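Local coordinates for protein Nsp15 (Middle East respiratory syndrome-related coronavirus, PDB 5YVD) that cleaves RNA as an endoribonuclease of the coronavirus replicase, probably at uridylates, and assembles from six copies of the chain, at residues L22-K34 and F43-F55. Numbering follows the deposited sequence.
Sequences LPVAVVNDKIFTK and FENKTTLPTNIAF
In the N-terminal oligomerisation domain, a three-stranded antiparallel sheet receives the first turn of helix 51-59, and Thr51 beside the hairpin turn of 22-34 illustrates how a helix start can be pinned to a beta turn. Thr51 OG1 donates to Asn28 O at 2.7 Å, using a lone pair within the plane of that carbonyl, which belongs to the type II' turn Val27-Lys30. Thr51 chi1 of -61° sets OG1 beside the backbone N, facing the turn, and leaves its methyl CG2 anti to that N, 3.9 Å from Ile31 CG1; the two side chains run alongside each other in opposing directions, while Val26 CG1 reaches Thr51 CB. Asn45 ties the connection together: its N meets Asp29 O at 2.8 Å in a nearly straight bond (165°). From the same residue, ND2 gives one hydrogen to Leu49 O, close to the amide plane, and another to Thr51 OG1, while Asn45 OD1 accepts from Thr47 N at 2.7 Å as an Asx turn, the donor lying above the carbonyl plane. Ile31 fills the space between strand and helix, its CB 4.0 Å from Phe43 CB and its CG2 over one face of the Phe55 ring; Phe55 CA lies over one face of the Phe43 ring, near its rim. On the opposite side of the sheet, Lys30 bends at chi3 and chi4 to bring NZ within 3.2 Å of Asp29 OD1, with Glu44 OE1 a longer salt-bridge partner. Asn52 bonds the backbone of Val24 and Val26 of a neighbouring subunit, and Lys46 of another subunit packs on Lys30 and Glu44. Thr51 OG1 therefore both donates and accepts, and these buried polar groups fix the loop and helix start against the turn, while Lys30 probably offsets the neighbouring carboxylates.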
ATOM      1  N   LEU A  22      11.083  -7.329  21.518  1.00 43.07           N
ATOM      2  CA  LEU A  22      11.229  -8.255  20.401  1.00 45.18           C
ATOM      3  C   LEU A  22      11.473  -7.469  19.116  1.00 44.32           C
ATOM      4  O   LEU A  22      11.024  -6.358  18.990  1.00 47.00           O
ATOM      5  CB  LEU A  22       9.974  -9.111  20.253  1.00 48.16           C
ATOM      6  CG  LEU A  22       9.725 -10.202  21.314  1.00 49.64           C
ATOM      7  CD1 LEU A  22       8.488 -10.999  20.915  1.00 49.05           C
ATOM      8  CD2 LEU A  22      10.917 -11.136  21.532  1.00 46.63           C
ATOM      9  N   PRO A  23      12.192  -8.039  18.149  1.00 43.60           N
ATOM     10  CA  PRO A  23      12.291  -7.290  16.887  1.00 41.49           C
ATOM     11  C   PRO A  23      10.967  -7.341  16.136  1.00 40.36           C
ATOM     12  O   PRO A  23      10.322  -8.375  16.129  1.00 40.98           O
ATOM     13  CB  PRO A  23      13.392  -8.009  16.113  1.00 41.05           C
ATOM     14  CG  PRO A  23      13.594  -9.324  16.800  1.00 42.93           C
ATOM     15  CD  PRO A  23      12.873  -9.341  18.115  1.00 42.79           C
ATOM     16  N   VAL A  24      10.576  -6.222  15.531  1.00 40.25           N
ATOM     17  CA  VAL A  24       9.283  -6.054  14.870  1.00 38.52           C
ATOM     18  C   VAL A  24       9.465  -5.390  13.499  1.00 38.22           C
ATOM     19  O   VAL A  24      10.195  -4.404  13.388  1.00 39.91           O
ATOM     20  CB  VAL A  24       8.368  -5.131  15.709  1.00 39.81           C
ATOM     21  CG1 VAL A  24       7.070  -4.812  14.983  1.00 42.13           C
ATOM     22  CG2 VAL A  24       8.053  -5.763  17.056  1.00 42.70           C
ATOM     23  N   ALA A  25       8.804  -5.918  12.472  1.00 36.73           N
ATOM     24  CA  ALA A  25       8.576  -5.170  11.212  1.00 36.90           C
ATOM     25  C   ALA A  25       7.138  -4.720  11.059  1.00 33.26           C
ATOM     26  O   ALA A  25       6.232  -5.456  11.365  1.00 35.11           O
ATOM     27  CB  ALA A  25       8.967  -6.021  10.013  1.00 36.28           C
ATOM     28  N   VAL A  26       6.931  -3.506  10.586  1.00 36.60           N
ATOM     29  CA  VAL A  26       5.582  -3.033  10.202  1.00 41.85           C
ATOM     30  C   VAL A  26       5.469  -2.953   8.681  1.00 41.38           C
ATOM     31  O   VAL A  26       6.050  -2.071   8.056  1.00 42.60           O
ATOM     32  CB  VAL A  26       5.249  -1.629  10.747  1.00 43.86           C
ATOM     33  CG1 VAL A  26       3.814  -1.245  10.402  1.00 44.03           C
ATOM     34  CG2 VAL A  26       5.462  -1.567  12.252  1.00 46.22           C
ATOM     35  N   VAL A  27       4.696  -3.857   8.100  1.00 39.52           N
ATOM     36  CA  VAL A  27       4.661  -3.996   6.677  1.00 39.48           C
ATOM     37  C   VAL A  27       3.234  -3.808   6.227  1.00 38.38           C
ATOM     38  O   VAL A  27       2.425  -4.733   6.284  1.00 36.76           O
ATOM     39  CB  VAL A  27       5.182  -5.386   6.228  1.00 44.03           C
ATOM     40  CG1 VAL A  27       5.432  -5.387   4.720  1.00 45.07           C
ATOM     41  CG2 VAL A  27       6.442  -5.793   6.997  1.00 41.66           C
ATOM     42  N   ASN A  28       2.954  -2.594   5.759  1.00 40.41           N
ATOM     43  CA  ASN A  28       1.643  -2.180   5.283  1.00 40.19           C
ATOM     44  C   ASN A  28       0.647  -2.374   6.427  1.00 41.67           C
ATOM     45  O   ASN A  28       0.769  -1.752   7.472  1.00 39.89           O
ATOM     46  CB  ASN A  28       1.244  -2.953   4.006  1.00 38.39           C
ATOM     47  CG  ASN A  28       2.205  -2.719   2.846  1.00 40.03           C
ATOM     48  OD1 ASN A  28       2.613  -3.669   2.194  1.00 38.17           O
ATOM     49  ND2 ASN A  28       2.569  -1.452   2.583  1.00 41.40           N
ATOM     50  N   ASP A  29      -0.318  -3.262   6.223  1.00 43.32           N
ATOM     51  CA  ASP A  29      -1.336  -3.546   7.213  1.00 43.25           C
ATOM     52  C   ASP A  29      -0.919  -4.593   8.265  1.00 43.19           C
ATOM     53  O   ASP A  29      -1.713  -4.912   9.155  1.00 44.55           O
ATOM     54  CB  ASP A  29      -2.584  -4.020   6.471  1.00 42.52           C
ATOM     55  CG  ASP A  29      -2.357  -5.339   5.743  1.00 45.57           C
ATOM     56  OD1 ASP A  29      -3.248  -6.208   5.767  1.00 43.41           O
ATOM     57  OD2 ASP A  29      -1.260  -5.519   5.167  1.00 49.43           O
ATOM     58  N   LYS A  30       0.312  -5.112   8.197  1.00 41.27           N
ATOM     59  CA  LYS A  30       0.704  -6.234   9.068  1.00 42.38           C
ATOM     60  C   LYS A  30       1.859  -5.968  10.040  1.00 39.86           C
ATOM     61  O   LYS A  30       2.671  -5.066   9.851  1.00 39.98           O
ATOM     62  CB  LYS A  30       1.028  -7.460   8.220  1.00 44.51           C
ATOM     63  CG  LYS A  30      -0.161  -7.938   7.401  1.00 48.32           C
ATOM     64  CD  LYS A  30       0.173  -9.140   6.520  1.00 49.47           C
ATOM     65  CE  LYS A  30      -0.549  -9.070   5.182  1.00 50.43           C
ATOM     66  NZ  LYS A  30      -2.024  -9.095   5.362  1.00 54.88           N
ATOM     67  N   ILE A  31       1.902  -6.778  11.093  1.00 38.08           N
ATOM     68  CA  ILE A  31       3.008  -6.786  12.041  1.00 36.97           C
ATOM     69  C   ILE A  31       3.689  -8.175  12.057  1.00 37.38           C
ATOM     70  O   ILE A  31       3.026  -9.205  12.208  1.00 33.25           O
ATOM     71  CB  ILE A  31       2.522  -6.436  13.448  1.00 37.14           C
ATOM     72  CG1 ILE A  31       1.902  -5.041  13.472  1.00 36.73           C
ATOM     73  CG2 ILE A  31       3.660  -6.533  14.451  1.00 38.62           C
ATOM     74  CD1 ILE A  31       2.883  -3.901  13.576  1.00 37.87           C
ATOM     75  N   PHE A  32       5.013  -8.189  11.874  1.00 38.38           N
ATOM     76  CA  PHE A  32       5.785  -9.427  11.950  1.00 38.02           C
ATOM     77  C   PHE A  32       6.826  -9.362  13.032  1.00 35.42           C
ATOM     78  O   PHE A  32       7.291  -8.289  13.347  1.00 36.27           O
ATOM     79  CB  PHE A  32       6.506  -9.670  10.648  1.00 37.11           C
ATOM     80  CG  PHE A  32       5.603  -9.916   9.491  1.00 36.25           C
ATOM     81  CD1 PHE A  32       5.377 -11.195   9.037  1.00 37.54           C
ATOM     82  CD2 PHE A  32       5.019  -8.862   8.826  1.00 35.87           C
ATOM     83  CE1 PHE A  32       4.550 -11.415   7.952  1.00 36.52           C
ATOM     84  CE2 PHE A  32       4.222  -9.074   7.721  1.00 33.91           C
ATOM     85  CZ  PHE A  32       3.984 -10.347   7.288  1.00 33.28           C
ATOM     86  N   THR A  33       7.220 -10.509  13.564  1.00 34.91           N
ATOM     87  CA  THR A  33       8.327 -10.557  14.533  1.00 36.98           C
ATOM     88  C   THR A  33       9.291 -11.674  14.169  1.00 38.60           C
ATOM     89  O   THR A  33       8.877 -12.731  13.716  1.00 37.89           O
ATOM     90  CB  THR A  33       7.793 -10.747  15.983  1.00 37.05           C
ATOM     91  OG1 THR A  33       8.802 -10.449  16.959  1.00 36.81           O
ATOM     92  CG2 THR A  33       7.274 -12.164  16.207  1.00 37.85           C
ATOM     93  N   LYS A  34      10.585 -11.449  14.362  1.00 46.00           N
ATOM     94  CA  LYS A  34      11.568 -12.523  14.165  1.00 47.47           C
ATOM     95  C   LYS A  34      11.388 -13.520  15.280  1.00 45.96           C
ATOM     96  O   LYS A  34      11.313 -13.131  16.425  1.00 46.53           O
ATOM     97  CB  LYS A  34      13.009 -11.999  14.154  1.00 50.92           C
ATOM     98  CG  LYS A  34      13.639 -11.927  12.769  1.00 56.53           C
ATOM     99  CD  LYS A  34      14.941 -11.120  12.758  1.00 64.31           C
ATOM    100  CE  LYS A  34      16.121 -11.838  13.409  1.00 67.75           C
ATOM    101  NZ  LYS A  34      16.530 -13.043  12.638  1.00 73.62           N
ATOM    102  N   PHE A  43      -0.286  -9.689  13.599  1.00 44.15           N
ATOM    103  CA  PHE A  43      -1.443  -8.800  13.587  1.00 44.61           C
ATOM    104  C   PHE A  43      -1.824  -8.374  12.172  1.00 45.99           C
ATOM    105  O   PHE A  43      -0.958  -8.210  11.301  1.00 43.34           O
ATOM    106  CB  PHE A  43      -1.148  -7.580  14.461  1.00 45.55           C
ATOM    107  CG  PHE A  43      -2.302  -6.643  14.610  1.00 45.92           C
ATOM    108  CD1 PHE A  43      -3.350  -6.960  15.450  1.00 46.03           C
ATOM    109  CD2 PHE A  43      -2.322  -5.425  13.929  1.00 47.45           C
ATOM    110  CE1 PHE A  43      -4.419  -6.085  15.609  1.00 49.09           C
ATOM    111  CE2 PHE A  43      -3.386  -4.552  14.066  1.00 48.57           C
ATOM    112  CZ  PHE A  43      -4.438  -4.882  14.914  1.00 49.18           C
ATOM    113  N   GLU A  44      -3.130  -8.197  11.968  1.00 46.77           N
ATOM    114  CA  GLU A  44      -3.703  -7.825  10.668  1.00 48.64           C
ATOM    115  C   GLU A  44      -4.641  -6.620  10.899  1.00 47.19           C
ATOM    116  O   GLU A  44      -5.759  -6.738  11.439  1.00 46.90           O
ATOM    117  CB  GLU A  44      -4.425  -9.027  10.041  1.00 53.76           C
ATOM    118  CG  GLU A  44      -4.570  -9.008   8.517  1.00 61.67           C
ATOM    119  CD  GLU A  44      -4.531 -10.408   7.891  1.00 64.76           C
ATOM    120  OE1 GLU A  44      -3.496 -11.087   8.066  1.00 59.21           O
ATOM    121  OE2 GLU A  44      -5.514 -10.822   7.220  1.00 66.74           O
ATOM    122  N   ASN A  45      -4.145  -5.451  10.527  1.00 41.45           N
ATOM    123  CA  ASN A  45      -4.857  -4.226  10.725  1.00 39.42           C
ATOM    124  C   ASN A  45      -6.113  -4.204   9.909  1.00 39.23           C
ATOM    125  O   ASN A  45      -6.032  -4.240   8.685  1.00 42.43           O
ATOM    126  CB  ASN A  45      -3.981  -3.063  10.272  1.00 39.62           C
ATOM    127  CG  ASN A  45      -4.559  -1.731  10.640  1.00 37.74           C
ATOM    128  OD1 ASN A  45      -5.595  -1.643  11.296  1.00 35.91           O
ATOM    129  ND2 ASN A  45      -3.870  -0.674  10.249  1.00 40.45           N
ATOM    130  N   LYS A  46      -7.268  -4.098  10.567  1.00 38.99           N
ATOM    131  CA  LYS A  46      -8.535  -3.827   9.862  1.00 38.49           C
ATOM    132  C   LYS A  46      -9.131  -2.480  10.243  1.00 35.49           C
ATOM    133  O   LYS A  46     -10.311  -2.243  10.064  1.00 36.11           O
ATOM    134  CB  LYS A  46      -9.544  -4.932  10.153  1.00 42.07           C
ATOM    135  CG  LYS A  46      -8.996  -6.342  10.014  1.00 42.64           C
ATOM    136  CD  LYS A  46      -8.433  -6.586   8.631  1.00 42.59           C
ATOM    137  CE  LYS A  46      -8.428  -8.068   8.306  1.00 46.35           C
ATOM    138  NZ  LYS A  46      -8.349  -8.251   6.828  1.00 51.48           N
ATOM    139  N   THR A  47      -8.281  -1.588  10.719  1.00 37.42           N
ATOM    140  CA  THR A  47      -8.663  -0.311  11.303  1.00 39.95           C
ATOM    141  C   THR A  47      -8.383   0.784  10.303  1.00 40.31           C
ATOM    142  O   THR A  47      -7.749   0.535   9.270  1.00 40.95           O
ATOM    143  CB  THR A  47      -7.813  -0.090  12.561  1.00 41.46           C
ATOM    144  OG1 THR A  47      -8.112  -1.154  13.469  1.00 51.39           O
ATOM    145  CG2 THR A  47      -8.153   1.146  13.249  1.00 46.46           C
ATOM    146  N   THR A  48      -8.871   1.994  10.587  1.00 38.56           N
ATOM    147  CA  THR A  48      -8.443   3.181   9.839  1.00 36.57           C
ATOM    148  C   THR A  48      -7.242   3.828  10.485  1.00 36.68           C
ATOM    149  O   THR A  48      -6.847   4.928  10.074  1.00 42.90           O
ATOM    150  CB  THR A  48      -9.560   4.259   9.700  1.00 35.10           C
ATOM    151  OG1 THR A  48      -9.859   4.839  10.988  1.00 30.40           O
ATOM    152  CG2 THR A  48     -10.822   3.662   8.992  1.00 31.70           C
ATOM    153  N   LEU A  49      -6.633   3.138  11.450  1.00 33.73           N
ATOM    154  CA  LEU A  49      -5.500   3.672  12.198  1.00 34.59           C
ATOM    155  C   LEU A  49      -4.157   3.072  11.702  1.00 32.17           C
ATOM    156  O   LEU A  49      -4.126   1.984  11.117  1.00 31.15           O
ATOM    157  CB  LEU A  49      -5.673   3.414  13.683  1.00 35.05           C
ATOM    158  CG  LEU A  49      -6.846   4.116  14.356  1.00 37.37           C
ATOM    159  CD1 LEU A  49      -7.024   3.611  15.769  1.00 36.95           C
ATOM    160  CD2 LEU A  49      -6.653   5.629  14.388  1.00 42.36           C
ATOM    161  N   PRO A  50      -3.050   3.786  11.933  1.00 29.45           N
ATOM    162  CA  PRO A  50      -1.772   3.284  11.559  1.00 28.86           C
ATOM    163  C   PRO A  50      -1.558   1.915  12.187  1.00 31.67           C
ATOM    164  O   PRO A  50      -1.790   1.723  13.388  1.00 30.70           O
ATOM    165  CB  PRO A  50      -0.822   4.309  12.150  1.00 28.74           C
ATOM    166  CG  PRO A  50      -1.602   5.563  12.165  1.00 28.89           C
ATOM    167  CD  PRO A  50      -2.904   5.049  12.668  1.00 31.71           C
ATOM    168  N   THR A  51      -1.114   0.978  11.362  1.00 30.96           N
ATOM    169  CA  THR A  51      -0.954  -0.372  11.778  1.00 29.87           C
ATOM    170  C   THR A  51      -0.314  -0.527  13.161  1.00 31.11           C
ATOM    171  O   THR A  51      -0.778  -1.349  13.975  1.00 31.25           O
ATOM    172  CB  THR A  51      -0.126  -1.120  10.745  1.00 30.81           C
ATOM    173  OG1 THR A  51      -0.811  -1.106   9.503  1.00 30.48           O
ATOM    174  CG2 THR A  51       0.035  -2.550  11.159  1.00 34.37           C
ATOM    175  N   ASN A  52       0.753   0.219  13.441  1.00 30.62           N
ATOM    176  CA  ASN A  52       1.469   0.001  14.704  1.00 31.76           C
ATOM    177  C   ASN A  52       0.643   0.440  15.928  1.00 33.32           C
ATOM    178  O   ASN A  52       0.850  -0.050  17.032  1.00 33.26           O
ATOM    179  CB  ASN A  52       2.842   0.681  14.708  1.00 30.65           C
ATOM    180  CG  ASN A  52       2.749   2.163  14.522  1.00 30.72           C
ATOM    181  OD1 ASN A  52       2.031   2.634  13.648  1.00 29.73           O
ATOM    182  ND2 ASN A  52       3.466   2.910  15.344  1.00 31.05           N
ATOM    183  N   ILE A  53      -0.302   1.348  15.707  1.00 35.17           N
ATOM    184  CA  ILE A  53      -1.141   1.883  16.765  1.00 35.08           C
ATOM    185  C   ILE A  53      -2.313   0.951  17.002  1.00 35.26           C
ATOM    186  O   ILE A  53      -2.683   0.670  18.160  1.00 32.74           O
ATOM    187  CB  ILE A  53      -1.687   3.275  16.383  1.00 36.17           C
ATOM    188  CG1 ILE A  53      -0.546   4.253  16.170  1.00 37.22           C
ATOM    189  CG2 ILE A  53      -2.585   3.835  17.480  1.00 38.02           C
ATOM    190  CD1 ILE A  53       0.107   4.728  17.446  1.00 36.18           C
ATOM    191  N   ALA A  54      -2.894   0.480  15.899  1.00 34.58           N
ATOM    192  CA  ALA A  54      -4.015  -0.430  15.953  1.00 36.33           C
ATOM    193  C   ALA A  54      -3.612  -1.677  16.721  1.00 38.61           C
ATOM    194  O   ALA A  54      -4.366  -2.206  17.521  1.00 42.83           O
ATOM    195  CB  ALA A  54      -4.457  -0.792  14.561  1.00 37.01           C
ATOM    196  N   PHE A  55      -2.393  -2.117  16.482  1.00 40.30           N
ATOM    197  CA  PHE A  55      -1.800  -3.240  17.187  1.00 39.45           C
ATOM    198  C   PHE A  55      -1.638  -2.975  18.663  1.00 39.62           C
ATOM    199  O   PHE A  55      -1.760  -3.906  19.465  1.00 44.64           O
ATOM    200  CB  PHE A  55      -0.426  -3.528  16.566  1.00 39.91           C
ATOM    201  CG  PHE A  55       0.412  -4.525  17.323  1.00 38.34           C
ATOM    202  CD1 PHE A  55      -0.048  -5.813  17.559  1.00 37.61           C
ATOM    203  CD2 PHE A  55       1.686  -4.190  17.741  1.00 36.18           C
ATOM    204  CE1 PHE A  55       0.746  -6.728  18.219  1.00 35.36           C
ATOM    205  CE2 PHE A  55       2.470  -5.089  18.416  1.00 33.93           C
ATOM    206  CZ  PHE A  55       2.001  -6.359  18.651  1.00 35.26           C
TER